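PDB 3GMS: putative NADPH:quinone reductase from Bacillus thuringiensis, which probably catalyses the NADPH-dependent reduction of quinones, though its function has not been established. Local coordinates for residues N33-R38 with T105-V110; G158-Q163 with E294-M299; E228-L233 with A253-K258. One frame throughout, in Å; residues are numbered along the deposited sequence. Where two conformers were deposited one is given.

Interaction 1. Residues N33-R38 with T105-V110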
loop_
_atom_site.group_PDB
_atom_site.type_symbol
_atom_site.label_atom_id
_atom_site.label_comp_id
_atom_site.label_asym_id
_atom_site.label_seq_id
_atom_site.Cartn_x
_atom_site.Cartn_y
_atom_site.Cartn_z
ATOM N N ASN A 33 7.179 16.168 21.174
ATOM C CA ASN A 33 6.187 15.106 20.934
ATOM C C ASN A 33 6.710 13.978 20.022
ATOM O O ASN A 33 5.916 13.192 19.505
ATOM C CB ASN A 33 4.852 15.669 20.390
ATOM C CG ASN A 33 3.623 14.773 20.743
ATOM O OD1 ASN A 33 3.516 14.226 21.859
ATOM N ND2 ASN A 33 2.693 14.625 19.783
ATOM N N GLU A 34 8.031 13.881 19.877
ATOM C CA GLU A 34 8.647 12.908 18.944
ATOM C C GLU A 34 8.958 11.555 19.579
ATOM O O GLU A 34 9.235 11.454 20.781
ATOM C CB GLU A 34 9.954 13.442 18.370
ATOM C CG GLU A 34 9.831 14.568 17.375
ATOM C CD GLU A 34 11.147 14.858 16.656
ATOM O OE1 GLU A 34 12.222 14.957 17.308
ATOM O OE2 GLU A 34 11.092 14.991 15.422
ATOM N N VAL A 35 8.926 10.515 18.744
ATOM C CA VAL A 35 9.280 9.163 19.175
ATOM C C VAL A 35 10.451 8.754 18.266
ATOM O O VAL A 35 10.409 9.042 17.082
ATOM C CB VAL A 35 8.050 8.216 19.062
ATOM C CG1 VAL A 35 8.431 6.770 19.364
ATOM C CG2 VAL A 35 6.945 8.704 20.042
ATOM N N PHE A 36 11.480 8.123 18.837
ATOM C CA PHE A 36 12.722 7.828 18.130
ATOM C C PHE A 36 12.846 6.292 18.062
ATOM O O PHE A 36 12.925 5.630 19.109
ATOM C CB PHE A 36 13.883 8.472 18.924
ATOM C CG PHE A 36 15.251 8.210 18.355
ATOM C CD1 PHE A 36 15.687 8.898 17.246
ATOM C CD2 PHE A 36 16.119 7.292 18.966
ATOM C CE1 PHE A 36 16.946 8.668 16.733
ATOM C CE2 PHE A 36 17.370 7.055 18.462
ATOM C CZ PHE A 36 17.795 7.748 17.343
ATOM N N VAL A 37 12.851 5.716 16.848
ATOM C CA VAL A 37 12.635 4.293 16.716
ATOM C C VAL A 37 13.784 3.660 15.924
ATOM O O VAL A 37 14.115 4.122 14.808
ATOM C CB VAL A 37 11.279 4.069 15.967
ATOM C CG1 VAL A 37 11.059 2.579 15.697
ATOM C CG2 VAL A 37 10.099 4.642 16.807
ATOM N N ARG A 38 14.424 2.642 16.500
ATOM C CA ARG A 38 15.462 1.893 15.764
ATOM C C ARG A 38 14.742 0.864 14.873
ATOM O O ARG A 38 14.108 -0.049 15.391
ATOM C CB ARG A 38 16.435 1.182 16.738
ATOM C CG ARG A 38 17.450 0.226 16.029
ATOM C CD ARG A 38 18.404 -0.503 17.028
ATOM N NE ARG A 38 17.671 -1.053 18.177
ATOM C CZ ARG A 38 17.141 -2.272 18.250
ATOM N NH1 ARG A 38 17.244 -3.119 17.231
ATOM N NH2 ARG A 38 16.497 -2.640 19.356
ATOM N N THR A 105 8.945 10.190 14.384
ATOM C CA THR A 105 7.661 10.666 13.955
ATOM C C THR A 105 6.936 11.178 15.209
ATOM O O THR A 105 7.394 10.926 16.340
ATOM C CB THR A 105 6.781 9.547 13.290
ATOM O OG1 THR A 105 5.585 10.141 12.761
ATOM C CG2 THR A 105 6.380 8.469 14.328
ATOM N N SER A 106 5.827 11.864 15.006
ATOM C CA SER A 106 4.993 12.321 16.120
ATOM C C SER A 106 4.405 11.124 16.894
ATOM O O SER A 106 3.973 10.109 16.289
ATOM C CB SER A 106 3.871 13.227 15.594
ATOM O OG SER A 106 2.818 13.343 16.545
ATOM N N ALA A 107 4.360 11.240 18.227
ATOM C CA ALA A 107 3.641 10.241 19.041
ATOM C C ALA A 107 2.248 9.884 18.529
ATOM O O ALA A 107 1.814 8.742 18.681
ATOM C CB ALA A 107 3.538 10.692 20.491
ATOM N N ASP A 108 1.539 10.856 17.959
ATOM C CA ASP A 108 0.184 10.631 17.417
ATOM C C ASP A 108 0.080 9.489 16.426
ATOM O O ASP A 108 -0.962 8.863 16.289
ATOM C CB ASP A 108 -0.350 11.911 16.733
ATOM C CG ASP A 108 -0.663 13.009 17.726
ATOM O OD1 ASP A 108 -0.384 12.808 18.934
ATOM O OD2 ASP A 108 -1.176 14.060 17.290
ATOM N N PHE A 109 1.165 9.229 15.723
ATOM C CA PHE A 109 1.093 8.329 14.572
ATOM C C PHE A 109 1.924 7.075 14.772
ATOM O O PHE A 109 2.185 6.336 13.821
ATOM C CB PHE A 109 1.566 9.062 13.311
ATOM C CG PHE A 109 0.853 10.363 13.092
ATOM C CD1 PHE A 109 -0.547 10.419 13.165
ATOM C CD2 PHE A 109 1.576 11.531 12.847
ATOM C CE1 PHE A 109 -1.237 11.645 12.988
ATOM C CE2 PHE A 109 0.890 12.752 12.676
ATOM C CZ PHE A 109 -0.509 12.789 12.746
ATOM N N VAL A 110 2.388 6.863 16.000
ATOM C CA VAL A 110 3.071 5.632 16.355
ATOM C C VAL A 110 2.047 4.503 16.570
ATOM O O VAL A 110 1.155 4.603 17.413
ATOM C CB VAL A 110 3.955 5.862 17.618
ATOM C CG1 VAL A 110 4.475 4.568 18.115
ATOM C CG2 VAL A 110 5.126 6.815 17.296
#
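Val-35 and Thr-105 form an antiparallel hydrogen-bonded pair, and the side chain of Val-35 carries the apolar part of the contact. Val-35 N donates to Thr-105 O at 2.9 Å, and the return bond from Thr-105 N to Val-35 O is longer, at 3.3 Å. One residue back, Glu-34 and Ser-106 make the non-hydrogen-bonded pair. Beyond it Ala-107 N still reaches Asn-33 O at 2.8 Å, nearly straight at the hydrogen (169°), so the two chains stay joined by one more bond while the second turns away into a short 3-10 segment.

That turn brings Val-110 back over Val-35. The two valines meet tip to tip, with Val-110 CG2 3.7 Å from Val-35 CB and nearly as close to both of its methyls. Val-35 CG2, anti to its own carbonyl carbon, lies 3.8 Å from Ala-107 CA. Asn-33 extends its amide over the start of the turn: with CG anti to the backbone N (chi1 -153°), CG lies 4.1 Å from Ala-107 CB, and OD1 is closer, at 3.8 Å, while the amide plane stands 80° from the Asp-108 carboxylate.

The turn is held internally by Ser-106, whose OG accepts from Asp-108 N, an ST turn. Farther out, Val-74, Val-77 and Leu-85 also pack on Val-35, Thr-105 OG1 bonds to Leu-93 O, and Gln-281 NE2 bonds to the carbonyls of Asp-108 and Val-110. The antiparallel pairing of strands 34-43 and 102-106 belongs to the GroES-like domain of the alcohol dehydrogenase family.

Interaction 2. Residues G158-Q163 with E294-M299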
loop_
_atom_site.group_PDB
_atom_site.type_symbol
_atom_site.label_atom_id
_atom_site.label_comp_id
_atom_site.label_asym_id
_atom_site.label_seq_id
_atom_site.Cartn_x
_atom_site.Cartn_y
_atom_site.Cartn_z
ATOM N N GLY A 158 -4.174 -6.470 -4.353
ATOM C CA GLY A 158 -5.147 -7.396 -4.971
ATOM C C GLY A 158 -5.469 -8.598 -4.094
ATOM O O GLY A 158 -6.619 -8.999 -3.963
ATOM N N HIS A 159 -4.437 -9.199 -3.510
ATOM C CA HIS A 159 -4.611 -10.329 -2.608
ATOM C C HIS A 159 -5.369 -9.920 -1.366
ATOM O O HIS A 159 -6.078 -10.715 -0.780
ATOM C CB HIS A 159 -3.247 -10.841 -2.157
ATOM C CG HIS A 159 -2.541 -11.641 -3.190
ATOM N ND1 HIS A 159 -2.253 -11.159 -4.445
ATOM C CD2 HIS A 159 -2.005 -12.883 -3.132
ATOM C CE1 HIS A 159 -1.624 -12.088 -5.141
ATOM N NE2 HIS A 159 -1.466 -13.145 -4.369
ATOM N N LEU A 160 -5.234 -8.663 -0.962
ATOM C CA LEU A 160 -5.991 -8.190 0.183
ATOM C C LEU A 160 -7.478 -7.963 -0.144
ATOM O O LEU A 160 -8.361 -8.284 0.670
ATOM C CB LEU A 160 -5.352 -6.929 0.800
ATOM C CG LEU A 160 -3.879 -7.109 1.204
ATOM C CD1 LEU A 160 -3.341 -5.845 1.827
ATOM C CD2 LEU A 160 -3.675 -8.277 2.141
ATOM N N PHE A 161 -7.751 -7.402 -1.314
ATOM C CA PHE A 161 -9.146 -7.220 -1.725
ATOM C C PHE A 161 -9.885 -8.578 -1.753
ATOM O O PHE A 161 -11.046 -8.678 -1.349
ATOM C CB PHE A 161 -9.209 -6.524 -3.085
ATOM C CG PHE A 161 -8.979 -5.026 -3.020
ATOM C CD1 PHE A 161 -9.857 -4.191 -2.320
ATOM C CD2 PHE A 161 -7.906 -4.454 -3.683
ATOM C CE1 PHE A 161 -9.632 -2.793 -2.269
ATOM C CE2 PHE A 161 -7.692 -3.059 -3.642
ATOM C CZ PHE A 161 -8.579 -2.225 -2.928
ATOM N N ALA A 162 -9.179 -9.625 -2.192
ATOM C CA ALA A 162 -9.764 -10.985 -2.232
ATOM C C ALA A 162 -10.174 -11.416 -0.842
ATOM O O ALA A 162 -11.287 -11.899 -0.619
ATOM C CB ALA A 162 -8.797 -11.981 -2.856
ATOM N N GLN A 163 -9.295 -11.207 0.137
ATOM C CA GLN A 163 -9.651 -11.538 1.501
ATOM C C GLN A 163 -10.745 -10.654 2.087
ATOM O O GLN A 163 -11.640 -11.147 2.796
ATOM C CB GLN A 163 -8.395 -11.483 2.396
ATOM C CG GLN A 163 -7.341 -12.523 1.994
ATOM C CD GLN A 163 -6.032 -12.284 2.734
ATOM O OE1 GLN A 163 -5.915 -12.629 3.895
ATOM N NE2 GLN A 163 -5.049 -11.674 2.051
ATOM N N GLU A 294 -6.321 -14.253 11.977
ATOM C CA GLU A 294 -6.062 -14.936 10.704
ATOM C C GLU A 294 -7.114 -14.734 9.584
ATOM O O GLU A 294 -7.199 -15.537 8.657
ATOM C CB GLU A 294 -5.742 -16.421 10.963
ATOM C CG GLU A 294 -4.399 -16.583 11.718
ATOM C CD GLU A 294 -4.030 -18.031 12.054
ATOM O OE1 GLU A 294 -4.925 -18.839 12.367
ATOM O OE2 GLU A 294 -2.820 -18.346 12.037
ATOM N N GLN A 295 -7.860 -13.628 9.637
ATOM C CA GLN A 295 -8.805 -13.245 8.570
ATOM C C GLN A 295 -8.080 -12.538 7.438
ATOM O O GLN A 295 -8.493 -12.565 6.277
ATOM C CB GLN A 295 -9.890 -12.344 9.138
ATOM C CG GLN A 295 -10.786 -13.079 10.127
ATOM C CD GLN A 295 -11.678 -12.147 10.863
ATOM O OE1 GLN A 295 -11.362 -11.725 11.969
ATOM N NE2 GLN A 295 -12.780 -11.772 10.246
ATOM N N LEU A 296 -6.983 -11.906 7.804
ATOM C CA LEU A 296 -6.143 -11.205 6.863
ATOM C C LEU A 296 -4.691 -11.717 6.937
ATOM O O LEU A 296 -4.116 -11.759 8.009
ATOM C CB LEU A 296 -6.185 -9.736 7.241
ATOM C CG LEU A 296 -5.951 -8.687 6.171
ATOM C CD1 LEU A 296 -6.831 -8.894 4.936
ATOM C CD2 LEU A 296 -6.203 -7.311 6.818
ATOM N N ARG A 297 -4.108 -12.092 5.806
ATOM C CA ARG A 297 -2.725 -12.543 5.783
ATOM C C ARG A 297 -1.967 -11.794 4.699
ATOM O O ARG A 297 -2.538 -11.462 3.655
ATOM C CB ARG A 297 -2.642 -14.048 5.480
ATOM C CG ARG A 297 -3.291 -14.935 6.549
ATOM C CD ARG A 297 -3.172 -16.393 6.140
ATOM N NE ARG A 297 -4.157 -16.706 5.104
ATOM C CZ ARG A 297 -4.025 -17.675 4.200
ATOM N NH1 ARG A 297 -2.942 -18.446 4.187
ATOM N NH2 ARG A 297 -4.990 -17.882 3.310
ATOM N N PHE A 298 -0.686 -11.517 4.951
ATOM C CA PHE A 298 0.053 -10.665 4.011
ATOM C C PHE A 298 0.933 -11.532 3.143
ATOM O O PHE A 298 0.891 -12.770 3.269
ATOM C CB PHE A 298 0.825 -9.535 4.730
ATOM C CG PHE A 298 -0.044 -8.623 5.557
ATOM C CD1 PHE A 298 -1.359 -8.332 5.180
ATOM C CD2 PHE A 298 0.462 -8.031 6.718
ATOM C CE1 PHE A 298 -2.181 -7.498 5.960
ATOM C CE2 PHE A 298 -0.330 -7.175 7.475
ATOM C CZ PHE A 298 -1.676 -6.902 7.091
ATOM N N MET A 299 1.714 -10.896 2.263
ATOM C CA MET A 299 2.569 -11.634 1.338
ATOM C C MET A 299 3.723 -12.350 2.046
ATOM O O MET A 299 4.251 -11.893 3.036
ATOM C CB MET A 299 3.107 -10.714 0.238
ATOM C CG MET A 299 2.062 -9.882 -0.471
ATOM S SD MET A 299 1.092 -10.810 -1.694
ATOM C CE MET A 299 2.385 -11.749 -2.514
HETATM O O HOH W 1 -10.565 -13.534 4.914
#
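Gln-163 reaches from helix 156-168 to the backbone of Arg-297 and grips it at both ends of its amide. OE1 accepts from Arg-297 N at 2.7 Å, in the carbonyl plane and on a lone pair, while NE2 donates to Arg-297 O at 3.0 Å with that oxygen only 3° out of the amide plane. The glutamine thereby pairs with an extended residue much as a neighbouring strand would. CG lies anti to the carbonyl carbon and the chain is extended at chi2 (170°), which carries the amide across the gap. NE2 also donates to His-159 O one turn earlier, at 3.2 Å from above that carbonyl plane. Three bonds thus fix the amide's rotation and tell its oxygen from its nitrogen. At the side-chain base, Gln-163 CB meets Leu-296 CD1, and a water donates to Gln-295 O and, weakly, to Gln-163 O.

Leu-160 uses one branch. Its CD2 lies 3.7 Å from Arg-297 O and 3.8 Å from CD1 of Phe-298, approaching that ring at its edge, near the plane.

Met-299 was deposited in two conformers. In the one described it bends at chi2 (-77°) and again at chi3, and SD sits over a face of the His-159 imidazole, 4.1 Å from the centroid; this sulfur-aromatic contact is doubtful for the other conformer. The imidazole is also held through ND1, bonded to Ser-155 O.

Leu-188 of helix 182-188 touches His-159, Gln-163 and Arg-297. Asn-128 and Pro-129 of helix 127-139 pack on Leu-160 and Phe-298, respectively, and Leu-290 of helix 277-292 meets Leu-296. The 294-299 connection, leaving helix 277-292 for strand 301-306, thus packs against helix 156-168, with helices 182-188 and 127-139 touching the same contact.

Interaction 3. Residues E228-L233 with A253-K258; sequences ELAFSL and AEIVTK
Phe-231, Ile-255 and Ala-230 bury the most surface here, losing 83, 49 and 40 Å² to the contact. The backbones come nearest at Ala-230 and Ile-255, whose CA atoms are 6.5 Å apart. Ala-230 points its CB toward the other helix, where Ile-255 CD1 lies 3.5 Å away and CG1 and CG2 of the same isoleucine are scarcely farther. The single methyl is therefore met by all three isoleucine carbons beyond CB. CG1 is anti to the carbonyl carbon and CG2 anti to the backbone N, and both branches of Ile-255 touch the Ala-230 methyl.

Phe-231 reaches across with the far end of its ring. CZ approaches Lys-258 CB at 3.8 Å and Lys-258 NZ at the same distance, while CE1 meets Ile-255 CG1 more loosely, at 4.4 Å. Lys-258 bends along its chain, bringing NZ back to Glu-254 OE2, a 3.0 Å salt bridge within segment 253-258 that meets the carboxylate from above its plane.

Phe-239 of strand 237-241 touches both Ala-230 and Ile-255, placing this helix pair against the parallel sheet of the Rossmann-type domain. No hydrogen bond joins the two segments: their association is dispersive at the alanine-isoleucine contact, and toward the lysine the phenyl ring lies beside a charge already partnered by glutamate.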
loop_
_atom_site.group_PDB
_atom_site.type_symbol
_atom_site.label_atom_id
_atom_site.label_comp_id
_atom_site.label_asym_id
_atom_site.label_seq_id
_atom_site.Cartn_x
_atom_site.Cartn_y
_atom_site.Cartn_z
ATOM N N GLU A 228 -11.944 0.709 -19.881
ATOM C CA GLU A 228 -12.752 -0.493 -20.011
ATOM C C GLU A 228 -13.289 -0.954 -18.653
ATOM O O GLU A 228 -14.428 -1.391 -18.556
ATOM C CB GLU A 228 -11.988 -1.606 -20.725
ATOM C CG GLU A 228 -12.864 -2.857 -20.903
ATOM C CD GLU A 228 -12.356 -3.770 -21.983
ATOM O OE1 GLU A 228 -12.955 -4.848 -22.162
ATOM O OE2 GLU A 228 -11.352 -3.403 -22.639
ATOM N N LEU A 229 -12.501 -0.792 -17.576
ATOM C CA LEU A 229 -12.997 -1.146 -16.248
ATOM C C LEU A 229 -14.196 -0.280 -15.807
ATOM O O LEU A 229 -15.166 -0.785 -15.213
ATOM C CB LEU A 229 -11.879 -1.074 -15.195
ATOM C CG LEU A 229 -12.078 -1.894 -13.904
ATOM C CD1 LEU A 229 -11.881 -3.425 -14.151
ATOM C CD2 LEU A 229 -11.085 -1.397 -12.832
ATOM N N ALA A 230 -14.120 1.021 -16.080
ATOM C CA ALA A 230 -15.206 1.948 -15.737
ATOM C C ALA A 230 -16.463 1.585 -16.538
ATOM O O ALA A 230 -17.557 1.568 -16.025
ATOM C CB ALA A 230 -14.793 3.378 -16.053
ATOM N N PHE A 231 -16.271 1.293 -17.809
ATOM C CA PHE A 231 -17.424 0.916 -18.636
ATOM C C PHE A 231 -18.067 -0.412 -18.273
ATOM O O PHE A 231 -19.174 -0.734 -18.762
ATOM C CB PHE A 231 -17.025 0.957 -20.105
ATOM C CG PHE A 231 -17.155 2.328 -20.719
ATOM C CD1 PHE A 231 -16.188 3.303 -20.479
ATOM C CD2 PHE A 231 -18.244 2.639 -21.544
ATOM C CE1 PHE A 231 -16.283 4.589 -21.055
ATOM C CE2 PHE A 231 -18.368 3.920 -22.126
ATOM C CZ PHE A 231 -17.388 4.903 -21.877
ATOM N N SER A 232 -17.412 -1.212 -17.431
ATOM C CA SER A 232 -18.025 -2.457 -16.971
ATOM C C SER A 232 -18.881 -2.263 -15.729
ATOM O O SER A 232 -19.389 -3.218 -15.147
ATOM C CB SER A 232 -16.973 -3.552 -16.749
ATOM O OG SER A 232 -16.151 -3.711 -17.889
ATOM N N LEU A 233 -19.050 -1.020 -15.303
ATOM C CA LEU A 233 -19.947 -0.745 -14.174
ATOM C C LEU A 233 -21.358 -0.393 -14.603
ATOM O O LEU A 233 -21.550 0.178 -15.673
ATOM C CB LEU A 233 -19.424 0.450 -13.365
ATOM C CG LEU A 233 -18.017 0.181 -12.865
ATOM C CD1 LEU A 233 -17.488 1.459 -12.217
ATOM C CD2 LEU A 233 -18.038 -0.977 -11.910
ATOM N N ALA A 253 -13.956 12.405 -18.741
ATOM C CA ALA A 253 -15.173 12.991 -19.331
ATOM C C ALA A 253 -16.147 11.929 -19.878
ATOM O O ALA A 253 -17.364 11.975 -19.613
ATOM C CB ALA A 253 -14.802 14.025 -20.426
ATOM N N GLU A 254 -15.611 10.971 -20.626
ATOM C CA GLU A 254 -16.440 9.919 -21.206
ATOM C C GLU A 254 -16.999 8.976 -20.159
ATOM O O GLU A 254 -18.150 8.549 -20.243
ATOM C CB GLU A 254 -15.657 9.109 -22.230
ATOM C CG GLU A 254 -15.224 9.938 -23.414
ATOM C CD GLU A 254 -15.229 9.150 -24.702
ATOM O OE1 GLU A 254 -15.451 9.791 -25.765
ATOM O OE2 GLU A 254 -15.031 7.900 -24.644
ATOM N N ILE A 255 -16.181 8.630 -19.176
ATOM C CA ILE A 255 -16.667 7.761 -18.120
ATOM C C ILE A 255 -17.956 8.348 -17.531
ATOM O O ILE A 255 -18.911 7.624 -17.280
ATOM C CB ILE A 255 -15.590 7.512 -17.025
ATOM C CG1 ILE A 255 -14.496 6.598 -17.572
ATOM C CG2 ILE A 255 -16.225 6.914 -15.769
ATOM C CD1 ILE A 255 -13.270 6.524 -16.660
ATOM N N VAL A 256 -17.985 9.673 -17.356
ATOM C CA VAL A 256 -19.149 10.367 -16.768
ATOM C C VAL A 256 -20.330 10.480 -17.738
ATOM O O VAL A 256 -21.461 10.175 -17.368
ATOM C CB VAL A 256 -18.770 11.775 -16.185
ATOM C CG1 VAL A 256 -20.023 12.607 -15.848
ATOM C CG2 VAL A 256 -17.899 11.613 -14.953
ATOM N N THR A 257 -20.058 10.897 -18.970
ATOM C CA THR A 257 -21.129 11.238 -19.906
ATOM C C THR A 257 -21.608 10.010 -20.678
ATOM O O THR A 257 -22.809 9.829 -20.845
ATOM C CB THR A 257 -20.739 12.381 -20.875
ATOM O OG1 THR A 257 -19.777 11.903 -21.827
ATOM C CG2 THR A 257 -20.144 13.565 -20.108
ATOM N N LYS A 258 -20.675 9.152 -21.104
ATOM C CA LYS A 258 -21.012 7.921 -21.855
ATOM C C LYS A 258 -21.378 6.713 -20.960
ATOM O O LYS A 258 -22.383 6.030 -21.205
ATOM C CB LYS A 258 -19.918 7.565 -22.883
ATOM C CG LYS A 258 -19.589 8.708 -23.878
ATOM C CD LYS A 258 -19.583 8.264 -25.355
ATOM C CE LYS A 258 -18.195 7.860 -25.884
ATOM N NZ LYS A 258 -17.657 6.603 -25.272
#

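Overall arrangement
The three contacts lie in different parts of a two-domain, medium-chain-dehydrogenase-like architecture. Interaction 1 belongs to the GroES-like region, interaction 3 to the nucleotide-binding type of fold, and their centres lie about 43 Å apart on opposite sides of the chain's centre. Interaction 2 lies closer to the middle, about 12 Å from that centre, and about 28 Å from the centres of each of the others. None touches another; the nearest atoms of interactions 2 and 3 are about 10 Å apart. In sequence, interaction 1 closes first, whereas both segments of interaction 3 fall between 158-163 and 294-299. Gln-281, which bonds to 105-110, lies on helix 277-292, the helix leading into 294-299.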